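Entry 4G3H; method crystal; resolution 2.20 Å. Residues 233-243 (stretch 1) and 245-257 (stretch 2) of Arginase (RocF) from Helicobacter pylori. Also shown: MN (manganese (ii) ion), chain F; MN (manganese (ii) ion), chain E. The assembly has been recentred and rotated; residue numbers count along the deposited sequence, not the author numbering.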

ATOM      1  N   LEU A 233      -0.455  -1.238  -3.709  1.00 15.31           N
ATOM      2  CA  LEU A 233       0.488  -1.729  -4.704  1.00 16.34           C
ATOM      3  C   LEU A 233       1.938  -1.364  -4.420  1.00 16.97           C
ATOM      4  O   LEU A 233       2.293  -0.181  -4.357  1.00 14.47           O
ATOM      5  CB  LEU A 233       0.110  -1.199  -6.102  1.00 15.11           C
ATOM      6  CG  LEU A 233       1.204  -1.279  -7.192  1.00 17.70           C
ATOM      7  CD1 LEU A 233       1.609  -2.730  -7.422  1.00 14.50           C
ATOM      8  CD2 LEU A 233       0.715  -0.656  -8.486  1.00 14.14           C
ATOM      9  N   ASP A 234       2.769  -2.395  -4.274  1.00 18.95           N
ATOM     10  CA  ASP A 234       4.205  -2.239  -4.044  1.00 20.73           C
ATOM     11  C   ASP A 234       4.855  -2.596  -5.384  1.00 20.08           C
ATOM     12  O   ASP A 234       4.714  -3.717  -5.865  1.00 21.24           O
ATOM     13  CB  ASP A 234       4.683  -3.212  -2.961  1.00 17.97           C
ATOM     14  CG  ASP A 234       6.164  -3.050  -2.636  1.00 21.59           C
ATOM     15  OD1 ASP A 234       6.967  -2.681  -3.532  1.00 22.19           O
ATOM     16  OD2 ASP A 234       6.531  -3.308  -1.473  1.00 20.95           O
ATOM     17  N   LEU A 235       5.576  -1.653  -5.976  1.00 19.68           N
ATOM     18  CA  LEU A 235       6.196  -1.875  -7.273  1.00 22.14           C
ATOM     19  C   LEU A 235       7.169  -3.056  -7.355  1.00 22.45           C
ATOM     20  O   LEU A 235       7.464  -3.542  -8.448  1.00 20.70           O
ATOM     21  CB  LEU A 235       6.887  -0.587  -7.738  1.00 23.93           C
ATOM     22  CG  LEU A 235       5.951   0.615  -7.959  1.00 25.47           C
ATOM     23  CD1 LEU A 235       6.773   1.885  -8.132  1.00 24.34           C
ATOM     24  CD2 LEU A 235       5.060   0.374  -9.179  1.00 23.28           C
ATOM     25  N   ASP A 236       7.668  -3.530  -6.220  1.00 22.04           N
ATOM     26  CA  ASP A 236       8.593  -4.651  -6.281  1.00 22.72           C
ATOM     27  C   ASP A 236       7.888  -5.962  -6.640  1.00 23.08           C
ATOM     28  O   ASP A 236       8.507  -7.027  -6.633  1.00 21.36           O
ATOM     29  CB  ASP A 236       9.389  -4.803  -4.973  1.00 23.13           C
ATOM     30  CG  ASP A 236       8.519  -5.141  -3.776  1.00 24.36           C
ATOM     31  OD1 ASP A 236       7.399  -5.666  -3.949  1.00 27.49           O
ATOM     32  OD2 ASP A 236       8.979  -4.893  -2.647  1.00 25.51           O
ATOM     33  N   ILE A 237       6.594  -5.886  -6.955  1.00 24.32           N
ATOM     34  CA  ILE A 237       5.877  -7.089  -7.352  1.00 21.77           C
ATOM     35  C   ILE A 237       6.410  -7.429  -8.740  1.00 24.12           C
ATOM     36  O   ILE A 237       6.392  -8.587  -9.169  1.00 24.08           O
ATOM     37  CB  ILE A 237       4.347  -6.869  -7.406  1.00 16.73           C
ATOM     38  CG1 ILE A 237       3.656  -8.173  -7.828  1.00 16.77           C
ATOM     39  CG2 ILE A 237       4.009  -5.743  -8.353  1.00 14.99           C
ATOM     40  CD1 ILE A 237       2.133  -8.138  -7.758  1.00 13.21           C
ATOM     41  N   MET A 238       6.893  -6.410  -9.443  1.00 16.91           N
ATOM     42  CA  MET A 238       7.468  -6.622 -10.767  1.00 19.87           C
ATOM     43  C   MET A 238       8.838  -7.272 -10.589  1.00 19.68           C
ATOM     44  O   MET A 238       9.523  -7.024  -9.596  1.00 18.07           O
ATOM     45  CB  MET A 238       7.627  -5.298 -11.519  1.00 23.61           C
ATOM     46  CG  MET A 238       6.327  -4.714 -12.043  1.00 25.40           C
ATOM     47  SD  MET A 238       6.602  -3.234 -13.036  1.00 27.28           S
ATOM     48  CE  MET A 238       6.707  -2.009 -11.741  1.00 24.87           C
ATOM     49  N   ASP A 239       9.232  -8.105 -11.545  1.00 20.07           N
ATOM     50  CA  ASP A 239      10.514  -8.789 -11.474  1.00 21.34           C
ATOM     51  C   ASP A 239      11.680  -7.851 -11.153  1.00 21.44           C
ATOM     52  O   ASP A 239      11.825  -6.795 -11.766  1.00 20.37           O
ATOM     53  CB  ASP A 239      10.803  -9.500 -12.791  1.00 33.65           C
ATOM     54  CG  ASP A 239      12.017 -10.396 -12.704  1.00 37.65           C
ATOM     55  OD1 ASP A 239      11.895 -11.498 -12.128  1.00 40.68           O
ATOM     56  OD2 ASP A 239      13.093  -9.992 -13.193  1.00 39.58           O
ATOM     57  N   GLY A 240      12.524  -8.267 -10.212  1.00 29.95           N
ATOM     58  CA  GLY A 240      13.671  -7.470  -9.809  1.00 30.01           C
ATOM     59  C   GLY A 240      14.666  -7.135 -10.908  1.00 31.35           C
ATOM     60  O   GLY A 240      15.371  -6.131 -10.813  1.00 31.41           O
ATOM     61  N   LYS A 241      14.738  -7.973 -11.939  1.00 25.89           N
ATOM     62  CA  LYS A 241      15.653  -7.736 -13.054  1.00 27.74           C
ATOM     63  C   LYS A 241      15.061  -6.720 -14.025  1.00 27.22           C
ATOM     64  O   LYS A 241      15.783  -5.917 -14.617  1.00 26.36           O
ATOM     65  CB  LYS A 241      15.925  -9.034 -13.823  1.00 41.98           C
ATOM     66  CG  LYS A 241      16.695 -10.098 -13.066  1.00 46.53           C
ATOM     67  CD  LYS A 241      18.090  -9.622 -12.703  1.00 51.88           C
ATOM     68  CE  LYS A 241      19.042 -10.798 -12.583  1.00 54.54           C
ATOM     69  NZ  LYS A 241      18.450 -11.897 -11.769  1.00 57.49           N
ATOM     70  N   LEU A 242      13.743  -6.776 -14.193  1.00 25.13           N
ATOM     71  CA  LEU A 242      13.036  -5.879 -15.101  1.00 26.17           C
ATOM     72  C   LEU A 242      12.817  -4.475 -14.525  1.00 26.39           C
ATOM     73  O   LEU A 242      12.911  -3.488 -15.256  1.00 25.07           O
ATOM     74  CB  LEU A 242      11.687  -6.494 -15.501  1.00 37.43           C
ATOM     75  CG  LEU A 242      11.670  -7.570 -16.601  1.00 42.04           C
ATOM     76  CD1 LEU A 242      12.794  -8.570 -16.402  1.00 43.12           C
ATOM     77  CD2 LEU A 242      10.319  -8.280 -16.596  1.00 42.04           C
ATOM     78  N   PHE A 243      12.527  -4.386 -13.227  1.00 28.76           N
ATOM     79  CA  PHE A 243      12.287  -3.090 -12.589  1.00 28.25           C
ATOM     80  C   PHE A 243      13.240  -2.936 -11.414  1.00 28.90           C
ATOM     81  O   PHE A 243      13.143  -3.662 -10.426  1.00 29.28           O
ATOM     82  CB  PHE A 243      10.842  -2.994 -12.099  1.00 22.63           C
ATOM     83  CG  PHE A 243      10.437  -1.608 -11.689  1.00 21.61           C
ATOM     84  CD1 PHE A 243      10.106  -0.651 -12.648  1.00 22.98           C
ATOM     85  CD2 PHE A 243      10.401  -1.250 -10.347  1.00 21.21           C
ATOM     86  CE1 PHE A 243       9.742   0.645 -12.276  1.00 20.82           C
ATOM     87  CE2 PHE A 243      10.038   0.047  -9.965  1.00 20.17           C
ATOM     88  CZ  PHE A 243       9.711   0.991 -10.931  1.00 18.20           C
ATOM     89  N   SER A 245      14.045   0.317  -9.891  1.00 22.54           N
ATOM     90  CA  SER A 245      13.849   1.517  -9.081  1.00 22.71           C
ATOM     91  C   SER A 245      13.027   1.249  -7.821  1.00 22.95           C
ATOM     92  O   SER A 245      12.033   1.924  -7.554  1.00 22.55           O
ATOM     93  CB  SER A 245      13.183   2.613  -9.914  1.00 26.32           C
ATOM     94  OG  SER A 245      14.073   3.079 -10.913  1.00 28.82           O
ATOM     95  N   THR A 246      13.457   0.260  -7.046  1.00 19.46           N
ATOM     96  CA  THR A 246      12.776  -0.105  -5.817  1.00 21.82           C
ATOM     97  C   THR A 246      13.822  -0.638  -4.831  1.00 23.57           C
ATOM     98  O   THR A 246      14.808  -1.266  -5.231  1.00 23.49           O
ATOM     99  CB  THR A 246      11.666  -1.159  -6.097  1.00 26.08           C
ATOM    100  OG1 THR A 246      10.810  -1.267  -4.957  1.00 27.71           O
ATOM    101  CG2 THR A 246      12.267  -2.518  -6.412  1.00 25.27           C
ATOM    102  N   GLY A 247      13.603  -0.378  -3.548  1.00 27.43           N
ATOM    103  CA  GLY A 247      14.543  -0.787  -2.518  1.00 29.56           C
ATOM    104  C   GLY A 247      14.859  -2.257  -2.314  1.00 32.01           C
ATOM    105  O   GLY A 247      16.011  -2.606  -2.061  1.00 34.23           O
ATOM    106  N   VAL A 248      13.854  -3.122  -2.403  1.00 30.75           N
ATOM    107  CA  VAL A 248      14.079  -4.550  -2.202  1.00 30.48           C
ATOM    108  C   VAL A 248      13.584  -5.347  -3.398  1.00 30.18           C
ATOM    109  O   VAL A 248      12.446  -5.806  -3.423  1.00 31.49           O
ATOM    110  CB  VAL A 248      13.364  -5.046  -0.920  1.00 31.63           C
ATOM    111  CG1 VAL A 248      13.684  -6.514  -0.674  1.00 31.19           C
ATOM    112  CG2 VAL A 248      13.797  -4.197   0.275  1.00 28.83           C
ATOM    113  N   ARG A 249      14.455  -5.499  -4.388  1.00 29.82           N
ATOM    114  CA  ARG A 249      14.135  -6.229  -5.608  1.00 28.67           C
ATOM    115  C   ARG A 249      14.132  -7.738  -5.394  1.00 27.93           C
ATOM    116  O   ARG A 249      15.026  -8.289  -4.760  1.00 27.67           O
ATOM    117  CB  ARG A 249      15.138  -5.881  -6.702  1.00 32.39           C
ATOM    118  CG  ARG A 249      15.160  -4.416  -7.083  1.00 34.87           C
ATOM    119  CD  ARG A 249      15.963  -4.228  -8.354  1.00 40.31           C
ATOM    120  NE  ARG A 249      17.391  -4.084  -8.108  1.00 44.31           N
ATOM    121  CZ  ARG A 249      18.340  -4.465  -8.957  1.00 44.16           C
ATOM    122  NH1 ARG A 249      18.024  -5.032 -10.114  1.00 43.04           N
ATOM    123  NH2 ARG A 249      19.612  -4.253  -8.657  1.00 46.14           N
ATOM    124  N   GLU A 250      13.118  -8.402  -5.936  1.00 26.31           N
ATOM    125  CA  GLU A 250      12.994  -9.843  -5.809  1.00 26.53           C
ATOM    126  C   GLU A 250      12.821 -10.456  -7.194  1.00 27.90           C
ATOM    127  O   GLU A 250      11.999  -9.993  -7.994  1.00 25.10           O
ATOM    128  CB  GLU A 250      11.794 -10.184  -4.919  1.00 24.23           C
ATOM    129  CG  GLU A 250      11.849  -9.527  -3.548  1.00 26.33           C
ATOM    130  CD  GLU A 250      12.859 -10.180  -2.620  1.00 30.97           C
ATOM    131  OE1 GLU A 250      13.719 -10.946  -3.109  1.00 29.05           O
ATOM    132  OE2 GLU A 250      12.796  -9.924  -1.395  1.00 32.58           O
ATOM    133  N   ASN A 251      13.608 -11.490  -7.477  1.00 29.76           N
ATOM    134  CA  ASN A 251      13.540 -12.170  -8.765  1.00 31.14           C
ATOM    135  C   ASN A 251      12.263 -12.987  -8.883  1.00 30.72           C
ATOM    136  O   ASN A 251      11.558 -13.204  -7.894  1.00 29.86           O
ATOM    137  CB  ASN A 251      14.756 -13.087  -8.941  1.00 42.95           C
ATOM    138  CG  ASN A 251      16.043 -12.310  -9.166  1.00 45.35           C
ATOM    139  OD1 ASN A 251      17.139 -12.816  -8.925  1.00 48.05           O
ATOM    140  ND2 ASN A 251      15.915 -11.077  -9.642  1.00 46.61           N
ATOM    141  N   ASN A 252      11.967 -13.429 -10.101  1.00 29.85           N
ATOM    142  CA  ASN A 252      10.783 -14.231 -10.372  1.00 30.31           C
ATOM    143  C   ASN A 252       9.496 -13.448 -10.128  1.00 29.79           C
ATOM    144  O   ASN A 252       8.537 -13.957  -9.538  1.00 29.00           O
ATOM    145  CB  ASN A 252      10.822 -15.500  -9.517  1.00 39.66           C
ATOM    146  CG  ASN A 252      12.106 -16.293  -9.720  1.00 42.83           C
ATOM    147  OD1 ASN A 252      12.772 -16.681  -8.758  1.00 45.77           O
ATOM    148  ND2 ASN A 252      12.461 -16.532 -10.978  1.00 42.96           N
ATOM    149  N   GLY A 253       9.482 -12.205 -10.598  1.00 26.49           N
ATOM    150  CA  GLY A 253       8.309 -11.364 -10.438  1.00 24.79           C
ATOM    151  C   GLY A 253       7.518 -11.222 -11.724  1.00 24.07           C
ATOM    152  O   GLY A 253       7.767 -11.925 -12.712  1.00 22.87           O
ATOM    153  N   LEU A 254       6.554 -10.310 -11.710  1.00 25.13           N
ATOM    154  CA  LEU A 254       5.720 -10.066 -12.874  1.00 25.28           C
ATOM    155  C   LEU A 254       6.417  -9.136 -13.846  1.00 24.72           C
ATOM    156  O   LEU A 254       7.324  -8.392 -13.472  1.00 25.24           O
ATOM    157  CB  LEU A 254       4.394  -9.418 -12.467  1.00 18.72           C
ATOM    158  CG  LEU A 254       3.399 -10.240 -11.657  1.00 18.84           C
ATOM    159  CD1 LEU A 254       2.217  -9.344 -11.307  1.00 20.53           C
ATOM    160  CD2 LEU A 254       2.941 -11.461 -12.456  1.00 15.32           C
ATOM    161  N   SER A 255       5.978  -9.189 -15.097  1.00 22.33           N
ATOM    162  CA  SER A 255       6.504  -8.319 -16.134  1.00 21.62           C
ATOM    163  C   SER A 255       5.664  -7.052 -16.030  1.00 21.43           C
ATOM    164  O   SER A 255       4.600  -7.056 -15.412  1.00 19.57           O
ATOM    165  CB  SER A 255       6.283  -8.935 -17.505  1.00 21.77           C
ATOM    166  OG  SER A 255       4.898  -8.935 -17.825  1.00 22.01           O
ATOM    167  N   PHE A 256       6.133  -5.973 -16.638  1.00 24.21           N
ATOM    168  CA  PHE A 256       5.406  -4.714 -16.623  1.00 22.33           C
ATOM    169  C   PHE A 256       3.994  -4.894 -17.201  1.00 24.17           C
ATOM    170  O   PHE A 256       3.017  -4.401 -16.635  1.00 23.94           O
ATOM    171  CB  PHE A 256       6.195  -3.676 -17.425  1.00 24.14           C
ATOM    172  CG  PHE A 256       5.483  -2.366 -17.608  1.00 25.10           C
ATOM    173  CD1 PHE A 256       5.014  -1.651 -16.514  1.00 24.64           C
ATOM    174  CD2 PHE A 256       5.316  -1.830 -18.883  1.00 24.84           C
ATOM    175  CE1 PHE A 256       4.390  -0.418 -16.684  1.00 27.00           C
ATOM    176  CE2 PHE A 256       4.695  -0.598 -19.068  1.00 24.58           C
ATOM    177  CZ  PHE A 256       4.231   0.113 -17.967  1.00 24.94           C
ATOM    178  N   ASP A 257       3.883  -5.612 -18.318  1.00 21.22           N
ATOM    179  CA  ASP A 257       2.579  -5.838 -18.957  1.00 21.21           C
ATOM    180  C   ASP A 257       1.657  -6.739 -18.139  1.00 20.05           C
ATOM    181  O   ASP A 257       0.432  -6.564 -18.151  1.00 17.40           O
ATOM    182  CB  ASP A 257       2.762  -6.429 -20.357  1.00 35.85           C
ATOM    183  CG  ASP A 257       3.260  -5.403 -21.356  1.00 40.06           C
ATOM    184  OD1 ASP A 257       2.597  -4.356 -21.507  1.00 43.49           O
ATOM    185  OD2 ASP A 257       4.305  -5.642 -21.991  1.00 44.00           O
TER
HETATM  186 MN    MN F 501       7.681  -5.286  -1.037  1.00 28.33          MN
HETATM  187 MN    MN E 500       5.743  -4.032   0.762  1.00 32.17          MN
HETATM  188  O   HOH W   1      11.204  -6.825  -7.155  1.00 23.74           O
HETATM  189  O   HOH W   2      10.871  -2.591  -2.576  1.00 27.61           O

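Backbone and side-chain hydrogen bonds share the contact, around a single beta bridge between Met238 and Leu254. Leu254 N donates to Ile237 O (3.1 Å), and Asp239 N donates to Leu254 O (2.7 Å), both nearly linear. Leu254 O also lies 3.2 Å from Met238 CA, a CA-H...O contact that supplements the bond from Asp239 N. The side chains of Ile237 and Leu254 meet beside this bridge, CD1 to CD1 at 3.7 Å.

Asp239 suits its place because its short carboxylate can serve backbone donors of both stretches. Its OD1 accepts from Gly253 N at 2.9 Å, while its OD2 accepts from Lys241 N, also at 2.9 Å, within its own stretch. Gly253 packs so closely that an ideal CB there would lie 2.5 Å from Asp239 N, a clash; the absence of a side chain permits the approach. Gly240 is less severely confined: an ideal CB there would be tight, 3.0 Å from Glu250 N, rather than a clash. Both of its backbone polar atoms are used: Gly240 N donates to Glu250 O (2.9 Å), and Gly240 O accepts from Arg249 NH1 (3.0 Å), which reaches it near the guanidinium plane. At the exposed margin, Lys241 NZ makes only a weak hydrogen bond to Asn251 OD1 (3.3 Å).

Two waters satisfy groups that do not meet directly. Water 1 donates to Asp236 O and accepts from Glu250 N, each at 2.8 Å. Water 2 donates to Asp236 OD2 (3.0 Å) and Thr246 OG1 (2.7 Å) and accepts from Val248 N (3.0 Å). Asp236 OD2 also binds the chain F manganese at 2.1 Å. Asp234 OD2 contacts both ions, at 2.3 Å (chain F) and 2.5 Å (chain E), while Asp234 OD1 accepts from Asp236 N at 2.9 Å. Carboxylates suit this site, since their anionic oxygens can bind the cations while accepting hydrogen bonds.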